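Local coordinates for protein sulfotransferase (PDB 2ZQ5) that probably transfers a sulfonate group from the donor PAPS to an acceptor that remains unidentified, at residues S234-L239 with E298-A303; Q253-V258 with F312-Y317; T260-M265 with Y365-Y370; D288-W293 with E375-R380. All blocks are in the same frame, centred on the assembly; numbering follows the deposited sequence.

Contact 1 of 4, residues S234-L239 with E298-A303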
loop_
_atom_site.group_PDB
_atom_site.type_symbol
_atom_site.label_atom_id
_atom_site.label_comp_id
_atom_site.label_asym_id
_atom_site.label_seq_id
_atom_site.Cartn_x
_atom_site.Cartn_y
_atom_site.Cartn_z
ATOM N N SER A 234 -2.627 -1.622 -4.999
ATOM C CA SER A 234 -2.881 -3.022 -5.351
ATOM C C SER A 234 -4.336 -3.333 -5.675
ATOM O O SER A 234 -4.628 -4.251 -6.440
ATOM C CB SER A 234 -2.424 -3.957 -4.225
ATOM O OG SER A 234 -3.296 -3.871 -3.109
ATOM N N HIS A 235 -5.251 -2.564 -5.104
ATOM C CA HIS A 235 -6.664 -2.809 -5.325
ATOM C C HIS A 235 -7.061 -2.703 -6.794
ATOM O O HIS A 235 -8.075 -3.257 -7.210
ATOM C CB HIS A 235 -7.462 -1.881 -4.409
ATOM C CG HIS A 235 -7.128 -2.082 -2.962
ATOM N ND1 HIS A 235 -7.008 -1.048 -2.060
ATOM C CD2 HIS A 235 -6.815 -3.211 -2.285
ATOM C CE1 HIS A 235 -6.624 -1.533 -0.890
ATOM N NE2 HIS A 235 -6.500 -2.842 -1.001
ATOM N N LEU A 236 -6.240 -2.019 -7.586
ATOM C CA LEU A 236 -6.498 -1.902 -9.020
ATOM C C LEU A 236 -6.243 -3.245 -9.698
ATOM O O LEU A 236 -6.971 -3.646 -10.613
ATOM C CB LEU A 236 -5.555 -0.879 -9.657
ATOM C CG LEU A 236 -5.742 0.594 -9.314
ATOM C CD1 LEU A 236 -4.578 1.398 -9.876
ATOM C CD2 LEU A 236 -7.063 1.090 -9.892
ATOM N N PHE A 237 -5.201 -3.929 -9.228
ATOM C CA PHE A 237 -4.755 -5.208 -9.777
ATOM C C PHE A 237 -5.441 -6.441 -9.206
ATOM O O PHE A 237 -5.476 -7.495 -9.854
ATOM C CB PHE A 237 -3.250 -5.386 -9.519
ATOM C CG PHE A 237 -2.381 -4.300 -10.095
ATOM C CD1 PHE A 237 -1.707 -4.500 -11.297
ATOM C CD2 PHE A 237 -2.207 -3.093 -9.422
ATOM C CE1 PHE A 237 -0.870 -3.514 -11.816
ATOM C CE2 PHE A 237 -1.373 -2.101 -9.937
ATOM C CZ PHE A 237 -0.703 -2.316 -11.137
ATOM N N ALA A 238 -5.974 -6.316 -7.997
ATOM C CA ALA A 238 -6.565 -7.458 -7.309
ATOM C C ALA A 238 -8.022 -7.311 -6.921
ATOM O O ALA A 238 -8.441 -7.808 -5.876
ATOM C CB ALA A 238 -5.735 -7.766 -6.064
ATOM N N LEU A 239 -8.805 -6.655 -7.766
ATOM C CA LEU A 239 -10.206 -6.455 -7.448
ATOM C C LEU A 239 -10.969 -7.759 -7.221
ATOM O O LEU A 239 -11.811 -7.827 -6.325
ATOM C CB LEU A 239 -10.888 -5.631 -8.539
ATOM C CG LEU A 239 -12.356 -5.307 -8.256
ATOM C CD1 LEU A 239 -12.484 -4.542 -6.942
ATOM C CD2 LEU A 239 -12.923 -4.498 -9.414
ATOM N N GLU A 298 -6.151 -1.092 -16.515
ATOM C CA GLU A 298 -6.860 -1.991 -17.417
ATOM C C GLU A 298 -7.449 -3.167 -16.644
ATOM O O GLU A 298 -8.606 -3.536 -16.850
ATOM C CB GLU A 298 -5.917 -2.489 -18.516
ATOM C CG GLU A 298 -6.587 -3.322 -19.607
ATOM C CD GLU A 298 -6.901 -4.736 -19.164
ATOM O OE1 GLU A 298 -6.024 -5.365 -18.536
ATOM O OE2 GLU A 298 -8.014 -5.225 -19.456
ATOM N N ARG A 299 -6.662 -3.748 -15.742
ATOM C CA ARG A 299 -7.139 -4.879 -14.949
ATOM C C ARG A 299 -8.308 -4.495 -14.048
ATOM O O ARG A 299 -9.217 -5.297 -13.829
ATOM C CB ARG A 299 -5.999 -5.456 -14.104
ATOM C CG ARG A 299 -4.912 -6.174 -14.908
ATOM C CD ARG A 299 -5.410 -7.488 -15.501
ATOM N NE ARG A 299 -6.341 -7.284 -16.610
ATOM C CZ ARG A 299 -7.104 -8.239 -17.137
ATOM N NH1 ARG A 299 -7.057 -9.477 -16.661
ATOM N NH2 ARG A 299 -7.918 -7.953 -18.142
ATOM N N PHE A 300 -8.288 -3.273 -13.521
ATOM C CA PHE A 300 -9.376 -2.818 -12.661
ATOM C C PHE A 300 -10.648 -2.695 -13.495
ATOM O O PHE A 300 -11.707 -3.147 -13.077
ATOM C CB PHE A 300 -9.044 -1.462 -12.030
ATOM C CG PHE A 300 -10.014 -1.037 -10.959
ATOM C CD1 PHE A 300 -10.044 -1.687 -9.729
ATOM C CD2 PHE A 300 -10.903 0.015 -11.183
ATOM C CE1 PHE A 300 -10.938 -1.298 -8.734
ATOM C CE2 PHE A 300 -11.806 0.415 -10.191
ATOM C CZ PHE A 300 -11.822 -0.244 -8.962
ATOM N N ASN A 301 -10.539 -2.088 -14.674
ATOM C CA ASN A 301 -11.704 -1.943 -15.547
ATOM C C ASN A 301 -12.279 -3.298 -15.944
ATOM O O ASN A 301 -13.490 -3.506 -15.896
ATOM C CB ASN A 301 -11.352 -1.182 -16.828
ATOM C CG ASN A 301 -11.183 0.301 -16.605
ATOM O OD1 ASN A 301 -11.670 0.852 -15.619
ATOM N ND2 ASN A 301 -10.510 0.965 -17.537
ATOM N N ALA A 302 -11.408 -4.217 -16.343
ATOM C CA ALA A 302 -11.846 -5.539 -16.774
ATOM C C ALA A 302 -12.575 -6.306 -15.679
ATOM O O ALA A 302 -13.611 -6.920 -15.930
ATOM C CB ALA A 302 -10.648 -6.352 -17.274
ATOM N N ALA A 303 -12.039 -6.258 -14.465
ATOM C CA ALA A 303 -12.628 -6.972 -13.342
ATOM C C ALA A 303 -13.883 -6.323 -12.770
ATOM O O ALA A 303 -14.811 -7.009 -12.350
ATOM C CB ALA A 303 -11.590 -7.138 -12.239
HETATM O O HOH W 1 -8.272 -6.007 -10.884
#
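Phe300 reaches out of helix 282-304 with CG anti to the backbone N (chi1 -170°), and five of its side-chain atoms, from CB to CE1, meet the 234-239 segment. CB sits 3.3 Å from Leu236 O, an oxygen that also lies in the ring plane at the edge. CG takes the Leu236 methyl CD2 at 3.8 Å, and ring atom CD2 has the same methyl at 4.2 Å; it stands over one ring face, 28° off the normal, in a CH-pi contact, the two side chains crossing at about a right angle. Further along the same edge, CD1 comes 3.6 Å from His235 O. CE1 meets Leu239 CD2 at 3.8 Å, an oblique approach. At the tip, CE2 turns to Gln253 OE1 and CZ to Phe312 CE1. Leu239 CB meets Ala303 CB one turn further along the helix, and on the outward side Arg299 holds Glu298 side-on through NE and NH2.

Leu236 O and Phe300 N are 3.2 Å apart, but the angle is too poor for a hydrogen bond. A water lies 2.7 Å from Leu236 O and can donate to it; it accepts from Leu239 N, and a weak donation to Arg299 O is possible. The chemistry is therefore mixed: apolar side chains close the interface on the sheet side, while one water mediates, weakly on the Arg299 side, between the main chains.

Contact 2 of 4, residues Q253-V258 with F312-Y317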
loop_
_atom_site.group_PDB
_atom_site.type_symbol
_atom_site.label_atom_id
_atom_site.label_comp_id
_atom_site.label_asym_id
_atom_site.label_seq_id
_atom_site.Cartn_x
_atom_site.Cartn_y
_atom_site.Cartn_z
ATOM N N GLN A 253 -12.531 4.822 -6.804
ATOM C CA GLN A 253 -11.355 4.984 -7.649
ATOM C C GLN A 253 -11.172 6.444 -8.040
ATOM O O GLN A 253 -12.115 7.099 -8.489
ATOM C CB GLN A 253 -11.477 4.140 -8.920
ATOM C CG GLN A 253 -10.295 4.312 -9.869
ATOM C CD GLN A 253 -10.443 3.508 -11.139
ATOM O OE1 GLN A 253 -11.549 3.322 -11.642
ATOM N NE2 GLN A 253 -9.321 3.039 -11.677
ATOM N N THR A 254 -9.957 6.947 -7.867
ATOM C CA THR A 254 -9.654 8.323 -8.230
ATOM C C THR A 254 -9.175 8.342 -9.676
ATOM O O THR A 254 -8.610 7.364 -10.168
ATOM C CB THR A 254 -8.566 8.919 -7.321
ATOM O OG1 THR A 254 -7.420 8.058 -7.318
ATOM C CG2 THR A 254 -9.090 9.080 -5.905
ATOM N N HIS A 255 -9.401 9.460 -10.354
ATOM C CA HIS A 255 -9.017 9.596 -11.751
ATOM C C HIS A 255 -8.353 10.929 -12.049
ATOM O O HIS A 255 -8.716 11.961 -11.486
ATOM C CB HIS A 255 -10.250 9.473 -12.649
ATOM C CG HIS A 255 -10.914 8.134 -12.589
ATOM N ND1 HIS A 255 -10.476 7.055 -13.325
ATOM C CD2 HIS A 255 -11.979 7.699 -11.876
ATOM C CE1 HIS A 255 -11.246 6.012 -13.070
ATOM N NE2 HIS A 255 -12.165 6.376 -12.194
ATOM N N ARG A 256 -7.378 10.889 -12.950
ATOM C CA ARG A 256 -6.666 12.081 -13.389
ATOM C C ARG A 256 -5.938 11.671 -14.662
ATOM O O ARG A 256 -5.298 10.624 -14.697
ATOM C CB ARG A 256 -5.666 12.538 -12.328
ATOM C CG ARG A 256 -5.114 13.929 -12.582
ATOM C CD ARG A 256 -4.143 14.330 -11.500
ATOM N NE ARG A 256 -3.708 15.713 -11.651
ATOM C CZ ARG A 256 -2.848 16.317 -10.836
ATOM N NH1 ARG A 256 -2.323 15.661 -9.811
ATOM N NH2 ARG A 256 -2.520 17.587 -11.041
ATOM N N PRO A 257 -6.047 12.473 -15.734
ATOM C CA PRO A 257 -5.370 12.128 -16.988
ATOM C C PRO A 257 -3.913 11.788 -16.707
ATOM O O PRO A 257 -3.145 12.635 -16.262
ATOM C CB PRO A 257 -5.542 13.389 -17.825
ATOM C CG PRO A 257 -6.880 13.895 -17.369
ATOM C CD PRO A 257 -6.783 13.743 -15.867
ATOM N N VAL A 258 -3.540 10.545 -16.983
ATOM C CA VAL A 258 -2.192 10.078 -16.691
ATOM C C VAL A 258 -1.058 10.861 -17.341
ATOM O O VAL A 258 0.018 10.981 -16.756
ATOM C CB VAL A 258 -2.074 8.564 -17.011
ATOM C CG1 VAL A 258 -0.676 8.052 -16.673
ATOM C CG2 VAL A 258 -3.119 7.791 -16.200
ATOM N N PHE A 312 -19.406 0.791 -6.474
ATOM C CA PHE A 312 -18.267 1.533 -7.014
ATOM C C PHE A 312 -18.574 3.007 -7.208
ATOM O O PHE A 312 -19.712 3.383 -7.499
ATOM C CB PHE A 312 -17.840 0.934 -8.358
ATOM C CG PHE A 312 -17.276 -0.448 -8.250
ATOM C CD1 PHE A 312 -15.900 -0.653 -8.193
ATOM C CD2 PHE A 312 -18.123 -1.547 -8.165
ATOM C CE1 PHE A 312 -15.378 -1.935 -8.049
ATOM C CE2 PHE A 312 -17.612 -2.831 -8.020
ATOM C CZ PHE A 312 -16.235 -3.028 -7.960
ATOM N N TYR A 313 -17.548 3.834 -7.052
ATOM C CA TYR A 313 -17.684 5.274 -7.226
ATOM C C TYR A 313 -16.400 5.809 -7.844
ATOM O O TYR A 313 -15.303 5.435 -7.425
ATOM C CB TYR A 313 -17.920 5.965 -5.878
ATOM C CG TYR A 313 -18.303 7.427 -5.994
ATOM C CD1 TYR A 313 -19.640 7.819 -6.004
ATOM C CD2 TYR A 313 -17.328 8.415 -6.116
ATOM C CE1 TYR A 313 -19.995 9.160 -6.134
ATOM C CE2 TYR A 313 -17.672 9.759 -6.250
ATOM C CZ TYR A 313 -19.005 10.122 -6.257
ATOM O OH TYR A 313 -19.343 11.451 -6.385
ATOM N N ASP A 314 -16.540 6.672 -8.845
ATOM C CA ASP A 314 -15.393 7.275 -9.515
ATOM C C ASP A 314 -15.275 8.735 -9.120
ATOM O O ASP A 314 -16.242 9.494 -9.225
ATOM C CB ASP A 314 -15.545 7.176 -11.032
ATOM C CG ASP A 314 -15.530 5.749 -11.525
ATOM O OD1 ASP A 314 -14.467 5.097 -11.428
ATOM O OD2 ASP A 314 -16.581 5.277 -12.002
ATOM N N VAL A 315 -14.089 9.127 -8.667
ATOM C CA VAL A 315 -13.836 10.500 -8.258
ATOM C C VAL A 315 -12.815 11.145 -9.181
ATOM O O VAL A 315 -11.758 10.575 -9.439
ATOM C CB VAL A 315 -13.276 10.568 -6.818
ATOM C CG1 VAL A 315 -12.892 12.001 -6.476
ATOM C CG2 VAL A 315 -14.301 10.045 -5.833
ATOM N N ASP A 316 -13.132 12.334 -9.684
ATOM C CA ASP A 316 -12.207 13.049 -10.554
ATOM C C ASP A 316 -11.364 13.978 -9.696
ATOM O O ASP A 316 -11.888 14.681 -8.830
ATOM C CB ASP A 316 -12.964 13.858 -11.609
ATOM C CG ASP A 316 -13.572 12.984 -12.685
ATOM O OD1 ASP A 316 -12.819 12.224 -13.333
ATOM O OD2 ASP A 316 -14.802 13.058 -12.887
ATOM N N TYR A 317 -10.057 13.972 -9.931
ATOM C CA TYR A 317 -9.140 14.812 -9.172
ATOM C C TYR A 317 -9.596 16.268 -9.157
ATOM O O TYR A 317 -9.543 16.924 -8.119
ATOM C CB TYR A 317 -7.730 14.728 -9.764
ATOM C CG TYR A 317 -6.675 15.426 -8.931
ATOM C CD1 TYR A 317 -6.287 14.915 -7.693
ATOM C CD2 TYR A 317 -6.069 16.599 -9.377
ATOM C CE1 TYR A 317 -5.320 15.553 -6.919
ATOM C CE2 TYR A 317 -5.101 17.246 -8.611
ATOM C CZ TYR A 317 -4.731 16.718 -7.386
ATOM O OH TYR A 317 -3.769 17.350 -6.630
#
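Three main-chain hydrogen bonds join strand 253-255 to strand 312-316 in parallel register, the first running from Gln253 N to Tyr313 O. Val315 is held through both its N and its O: N gives to Gln253 O at 2.8 Å (174° at the hydrogen), and O accepts a more bent bond from His255 N. Tyr317 N, where the following helix begins, adds a fourth bond, to His255 O at 2.9 Å. The short strand axes diverge by 29°.

A His-carboxylate hydrogen bond lies on the face carrying Gln253, His255 and Asp314. His255 NE2 donates to Asp314 OD1 at 2.7 Å, nearly in the imidazole plane but from above the carboxylate. Arg304 forms a salt bridge with the other oxygen, OD2; the carboxylate could favour a protonated imidazole, though the charge of Arg304 would temper this.

Stacking supplies the third element. Arg256, extended from CG to NE, lays its guanidinium flat on Tyr317, planes 16° apart, with CZ 3.3 Å from Tyr317 CE2; NH1 also donates to Arg101 O.

Parallel pairing of strand 250-255 with an outermost strand, 312-316, across intervening helices, is the right-handed beta-alpha-beta connectivity of the P-loop-like alpha/beta sulfotransferase fold.

Contact 3 of 4, residues T260-M265 with Y365-Y370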
loop_
_atom_site.group_PDB
_atom_site.type_symbol
_atom_site.label_atom_id
_atom_site.label_comp_id
_atom_site.label_asym_id
_atom_site.label_seq_id
_atom_site.Cartn_x
_atom_site.Cartn_y
_atom_site.Cartn_z
ATOM N N THR A 260 -0.715 13.832 -17.443
ATOM C CA THR A 260 -0.433 15.008 -16.623
ATOM C C THR A 260 0.290 14.677 -15.319
ATOM O O THR A 260 0.680 15.583 -14.584
ATOM C CB THR A 260 -1.721 15.796 -16.268
ATOM O OG1 THR A 260 -2.546 15.015 -15.396
ATOM C CG2 THR A 260 -2.497 16.138 -17.526
ATOM N N ILE A 261 0.473 13.391 -15.032
ATOM C CA ILE A 261 1.155 12.990 -13.802
ATOM C C ILE A 261 2.286 11.973 -13.977
ATOM O O ILE A 261 3.052 11.740 -13.041
ATOM C CB ILE A 261 0.159 12.410 -12.757
ATOM C CG1 ILE A 261 -0.631 11.244 -13.364
ATOM C CG2 ILE A 261 -0.779 13.504 -12.262
ATOM C CD1 ILE A 261 -1.472 10.487 -12.349
ATOM N N MET A 262 2.402 11.374 -15.160
ATOM C CA MET A 262 3.441 10.371 -15.396
ATOM C C MET A 262 4.848 10.867 -15.058
ATOM O O MET A 262 5.621 10.155 -14.415
ATOM C CB MET A 262 3.389 9.875 -16.846
ATOM C CG MET A 262 4.408 8.775 -17.184
ATOM S SD MET A 262 4.414 7.315 -16.086
ATOM C CE MET A 262 2.916 6.499 -16.582
ATOM N N ALA A 263 5.193 12.082 -15.475
ATOM C CA ALA A 263 6.527 12.596 -15.167
ATOM C C ALA A 263 6.722 12.704 -13.656
ATOM O O ALA A 263 7.770 12.328 -13.129
ATOM C CB ALA A 263 6.739 13.957 -15.825
ATOM N N SER A 264 5.702 13.208 -12.966
ATOM C CA SER A 264 5.750 13.370 -11.516
ATOM C C SER A 264 5.899 12.015 -10.830
ATOM O O SER A 264 6.644 11.878 -9.857
ATOM C CB SER A 264 4.475 14.061 -11.027
ATOM O OG SER A 264 4.483 14.220 -9.618
ATOM N N MET A 265 5.188 11.017 -11.343
ATOM C CA MET A 265 5.248 9.669 -10.791
ATOM C C MET A 265 6.660 9.110 -10.914
ATOM O O MET A 265 7.190 8.512 -9.975
ATOM C CB MET A 265 4.265 8.759 -11.531
ATOM C CG MET A 265 2.806 9.138 -11.331
ATOM S SD MET A 265 1.712 8.313 -12.502
ATOM C CE MET A 265 1.987 6.615 -12.066
ATOM N N TYR A 365 11.294 18.563 -13.803
ATOM C CA TYR A 365 11.311 17.257 -14.444
ATOM C C TYR A 365 10.374 17.282 -15.646
ATOM O O TYR A 365 9.451 18.099 -15.709
ATOM C CB TYR A 365 10.894 16.164 -13.445
ATOM C CG TYR A 365 9.581 16.424 -12.737
ATOM C CD1 TYR A 365 8.363 16.236 -13.390
ATOM C CD2 TYR A 365 9.559 16.887 -11.420
ATOM C CE1 TYR A 365 7.154 16.505 -12.753
ATOM C CE2 TYR A 365 8.352 17.160 -10.774
ATOM C CZ TYR A 365 7.156 16.967 -11.447
ATOM O OH TYR A 365 5.960 17.248 -10.824
ATOM N N SER A 366 10.617 16.392 -16.602
ATOM C CA SER A 366 9.801 16.321 -17.811
ATOM C C SER A 366 9.626 14.873 -18.233
ATOM O O SER A 366 10.322 13.987 -17.736
ATOM C CB SER A 366 10.480 17.079 -18.954
ATOM O OG SER A 366 11.634 16.381 -19.398
ATOM N N LEU A 367 8.694 14.635 -19.150
ATOM C CA LEU A 367 8.468 13.289 -19.648
ATOM C C LEU A 367 9.707 12.809 -20.398
ATOM O O LEU A 367 10.042 11.629 -20.361
ATOM C CB LEU A 367 7.250 13.261 -20.575
ATOM C CG LEU A 367 5.891 13.356 -19.880
ATOM C CD1 LEU A 367 4.791 13.564 -20.905
ATOM C CD2 LEU A 367 5.644 12.084 -19.087
ATOM N N ALA A 368 10.392 13.731 -21.069
ATOM C CA ALA A 368 11.593 13.384 -21.821
ATOM C C ALA A 368 12.675 12.799 -20.915
ATOM O O ALA A 368 13.459 11.948 -21.343
ATOM C CB ALA A 368 12.127 14.614 -22.551
ATOM N N ASP A 369 12.726 13.256 -19.666
ATOM C CA ASP A 369 13.720 12.749 -18.724
ATOM C C ASP A 369 13.556 11.249 -18.522
ATOM O O ASP A 369 14.497 10.558 -18.135
ATOM C CB ASP A 369 13.596 13.434 -17.359
ATOM C CG ASP A 369 13.951 14.906 -17.402
ATOM O OD1 ASP A 369 14.804 15.297 -18.228
ATOM O OD2 ASP A 369 13.387 15.670 -16.591
ATOM N N TYR A 370 12.356 10.747 -18.789
ATOM C CA TYR A 370 12.075 9.333 -18.608
ATOM C C TYR A 370 11.792 8.617 -19.921
ATOM O O TYR A 370 11.120 7.585 -19.947
ATOM C CB TYR A 370 10.912 9.188 -17.626
ATOM C CG TYR A 370 11.194 9.940 -16.349
ATOM C CD1 TYR A 370 12.135 9.464 -15.436
ATOM C CD2 TYR A 370 10.608 11.180 -16.106
ATOM C CE1 TYR A 370 12.493 10.209 -14.318
ATOM C CE2 TYR A 370 10.960 11.935 -14.989
ATOM C CZ TYR A 370 11.905 11.444 -14.104
ATOM O OH TYR A 370 12.285 12.206 -13.023
#
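Ser366 N is the best-held polar atom, gripped by one bond within its own loop: it donates to Asp369 OD2 at 2.9 Å, from above the carboxylate plane. A weak return bond runs from Asp369 N to Ser366 OG, so the two residues are tied reciprocally around the 3-10 turn at 368-369. Tyr370 N, bonded to Leu367 O, tightens the same turn.

Across the contact the evidence is all van der Waals. Ala263, on the first turn of helix 262-272, is the hub: its CB lies 3.7 Å from Tyr365 CD1, at the edge of that ring, and 3.9 Å from Leu367 CD2. This joins the first turn of the helix that follows strand 250-255 in the sulfotransferase fold to the loop leading into helix 374-380. Tyr365 has CG in the crowded position between backbone N and carbonyl carbon (chi1 53°), which swings the ring across the first turn, so that OH comes 3.5 Å from Ser264 CB. Leu367 crosses Met262 at about a right angle, its CD2 3.9 Å from Met262 CB and 3.6 Å from Ala263 N. Tyr370 brings CE2 to 3.7 Å from Ala263 O, while its hydroxyl bonds Gln270, about two turns further along the helix.

Contact 4 of 4, residues D288-W293 with E375-R380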
loop_
_atom_site.group_PDB
_atom_site.type_symbol
_atom_site.label_atom_id
_atom_site.label_comp_id
_atom_site.label_asym_id
_atom_site.label_seq_id
_atom_site.Cartn_x
_atom_site.Cartn_y
_atom_site.Cartn_z
ATOM N N ASP A 288 9.010 1.109 -17.179
ATOM C CA ASP A 288 8.403 0.263 -16.159
ATOM C C ASP A 288 7.091 0.851 -15.628
ATOM O O ASP A 288 6.124 0.118 -15.416
ATOM C CB ASP A 288 9.389 0.028 -15.005
ATOM C CG ASP A 288 10.578 -0.833 -15.413
ATOM O OD1 ASP A 288 10.610 -1.307 -16.570
ATOM O OD2 ASP A 288 11.480 -1.044 -14.574
ATOM N N ALA A 289 7.052 2.167 -15.428
ATOM C CA ALA A 289 5.842 2.818 -14.919
ATOM C C ALA A 289 4.713 2.753 -15.940
ATOM O O ALA A 289 3.551 2.551 -15.586
ATOM C CB ALA A 289 6.135 4.274 -14.553
ATOM N N MET A 290 5.053 2.934 -17.213
ATOM C CA MET A 290 4.048 2.871 -18.263
ATOM C C MET A 290 3.398 1.492 -18.258
ATOM O O MET A 290 2.182 1.368 -18.403
ATOM C CB MET A 290 4.690 3.139 -19.627
ATOM C CG MET A 290 5.075 4.593 -19.870
ATOM S SD MET A 290 3.692 5.616 -20.428
ATOM C CE MET A 290 3.690 5.218 -22.177
ATOM N N ASP A 291 4.210 0.456 -18.081
ATOM C CA ASP A 291 3.699 -0.907 -18.063
ATOM C C ASP A 291 2.870 -1.194 -16.817
ATOM O O ASP A 291 1.721 -1.634 -16.909
ATOM C CB ASP A 291 4.852 -1.910 -18.140
ATOM C CG ASP A 291 4.384 -3.341 -17.961
ATOM O OD1 ASP A 291 3.480 -3.772 -18.708
ATOM O OD2 ASP A 291 4.921 -4.036 -17.074
ATOM N N THR A 292 3.453 -0.939 -15.650
ATOM C CA THR A 292 2.773 -1.190 -14.387
ATOM C C THR A 292 1.400 -0.552 -14.255
ATOM O O THR A 292 0.411 -1.238 -13.988
ATOM C CB THR A 292 3.625 -0.712 -13.194
ATOM O OG1 THR A 292 4.835 -1.472 -13.147
ATOM C CG2 THR A 292 2.869 -0.883 -11.879
ATOM N N TRP A 293 1.329 0.759 -14.447
ATOM C CA TRP A 293 0.065 1.454 -14.274
ATOM C C TRP A 293 -0.968 1.288 -15.375
ATOM O O TRP A 293 -2.166 1.427 -15.115
ATOM C CB TRP A 293 0.346 2.923 -13.953
ATOM C CG TRP A 293 1.237 3.006 -12.746
ATOM C CD1 TRP A 293 2.516 3.475 -12.700
ATOM C CD2 TRP A 293 0.974 2.437 -11.454
ATOM N NE1 TRP A 293 3.074 3.222 -11.468
ATOM C CE2 TRP A 293 2.148 2.585 -10.684
ATOM C CE3 TRP A 293 -0.139 1.808 -10.877
ATOM C CZ2 TRP A 293 2.244 2.126 -9.366
ATOM C CZ3 TRP A 293 -0.045 1.351 -9.565
ATOM C CH2 TRP A 293 1.140 1.513 -8.826
ATOM N N GLU A 375 2.469 12.087 -26.190
ATOM C CA GLU A 375 1.720 11.242 -27.115
ATOM C C GLU A 375 1.774 9.780 -26.676
ATOM O O GLU A 375 0.768 9.070 -26.729
ATOM C CB GLU A 375 2.282 11.350 -28.538
ATOM C CG GLU A 375 2.059 12.682 -29.252
ATOM C CD GLU A 375 2.946 13.798 -28.736
ATOM O OE1 GLU A 375 4.060 13.506 -28.257
ATOM O OE2 GLU A 375 2.535 14.977 -28.828
ATOM N N MET A 376 2.949 9.330 -26.246
ATOM C CA MET A 376 3.112 7.952 -25.800
ATOM C C MET A 376 2.223 7.656 -24.604
ATOM O O MET A 376 1.599 6.599 -24.534
ATOM C CB MET A 376 4.570 7.671 -25.420
ATOM C CG MET A 376 5.514 7.559 -26.602
ATOM S SD MET A 376 7.238 7.522 -26.089
ATOM C CE MET A 376 7.375 5.841 -25.463
ATOM N N VAL A 377 2.155 8.590 -23.663
ATOM C CA VAL A 377 1.341 8.370 -22.476
ATOM C C VAL A 377 -0.151 8.364 -22.807
ATOM O O VAL A 377 -0.891 7.502 -22.333
ATOM C CB VAL A 377 1.635 9.425 -21.394
ATOM C CG1 VAL A 377 0.900 9.071 -20.107
ATOM C CG2 VAL A 377 3.130 9.489 -21.128
ATOM N N LYS A 378 -0.599 9.311 -23.627
ATOM C CA LYS A 378 -2.013 9.355 -23.992
ATOM C C LYS A 378 -2.416 8.088 -24.739
ATOM O O LYS A 378 -3.535 7.596 -24.585
ATOM C CB LYS A 378 -2.318 10.586 -24.850
ATOM C CG LYS A 378 -2.295 11.891 -24.066
ATOM C CD LYS A 378 -2.699 13.082 -24.930
ATOM C CE LYS A 378 -1.676 13.353 -26.020
ATOM N NZ LYS A 378 -2.033 14.548 -26.839
ATOM N N GLU A 379 -1.496 7.562 -25.543
ATOM C CA GLU A 379 -1.742 6.341 -26.305
ATOM C C GLU A 379 -1.841 5.114 -25.391
ATOM O O GLU A 379 -2.801 4.348 -25.471
ATOM C CB GLU A 379 -0.616 6.137 -27.327
ATOM C CG GLU A 379 -0.547 4.742 -27.947
ATOM C CD GLU A 379 -1.560 4.513 -29.055
ATOM O OE1 GLU A 379 -2.461 5.356 -29.253
ATOM O OE2 GLU A 379 -1.454 3.471 -29.736
ATOM N N ARG A 380 -0.849 4.936 -24.520
ATOM C CA ARG A 380 -0.822 3.790 -23.614
ATOM C C ARG A 380 -2.013 3.786 -22.658
ATOM O O ARG A 380 -2.530 2.728 -22.302
ATOM C CB ARG A 380 0.486 3.791 -22.810
ATOM C CG ARG A 380 0.762 2.497 -22.042
ATOM C CD ARG A 380 0.932 1.323 -23.001
ATOM N NE ARG A 380 1.347 0.090 -22.339
ATOM C CZ ARG A 380 2.590 -0.176 -21.947
ATOM N NH1 ARG A 380 3.560 0.706 -22.148
ATOM N NH2 ARG A 380 2.864 -1.332 -21.357
#
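Met290 projects from helix 282-304 toward helix 374-380 and overlaps a full turn of it. Bent at chi2 and chi3 (-82° each), the thioether carries SD to 4.0 Å from Val377 CG2 and leaves CE 3.4 Å from Met376 O and 3.6 Å from Arg380 CB. The methyl thus lies in the space bounded by Met376, Val377 and Arg380. With the segment axes 11.0 Å apart and only 18° from parallel, long side chains must span the gap.

Arg380 does so from the opposite helix. CG is anti to the backbone N and the chain bends at chi2 (63°), which places one guanidinium face under Met290 O and brings NH2 to 3.4 Å from Asp291 CA. Its charge reaches Asp291 OD1 at 3.7 Å, a long salt bridge; the firmer partner of that carboxylate is Arg295, through OD2. Van der Waals packing of the Met290 thioether, against backbone and the aliphatic part of Arg380 as well as Val377, therefore carries most of the contact, with attraction to Asp291 a weaker, probably solvent-screened supplement at its exposed side.

How the contacts relate
Segments of the four contacts alternate along the chain: 234-239, 253-258, 260-265, 288-293, 298-303, 312-317, 365-370, 375-380. Contacts 1 and 4 share helix 282-304, their centres about 16 Å apart, and touch where Phe237 meets Thr292 and Trp293. Contact 1 borders contact 2, centres about 14 Å apart, through Phe300 and Leu236 against Gln253. Contacts 3 and 4 are the nearest pair, about 11 Å between centres; Met262 packs on Ala289 and Met290, and Leu367 on Val377. Contact 2 supplies an edge of the parallel sheet and touches contact 4 through Val258 on Val377. Helix 282-304 runs from the C-terminal elements toward the sheet, and contacts 3 and 4 join the 365-380 region to helices 262-272 and 282-304.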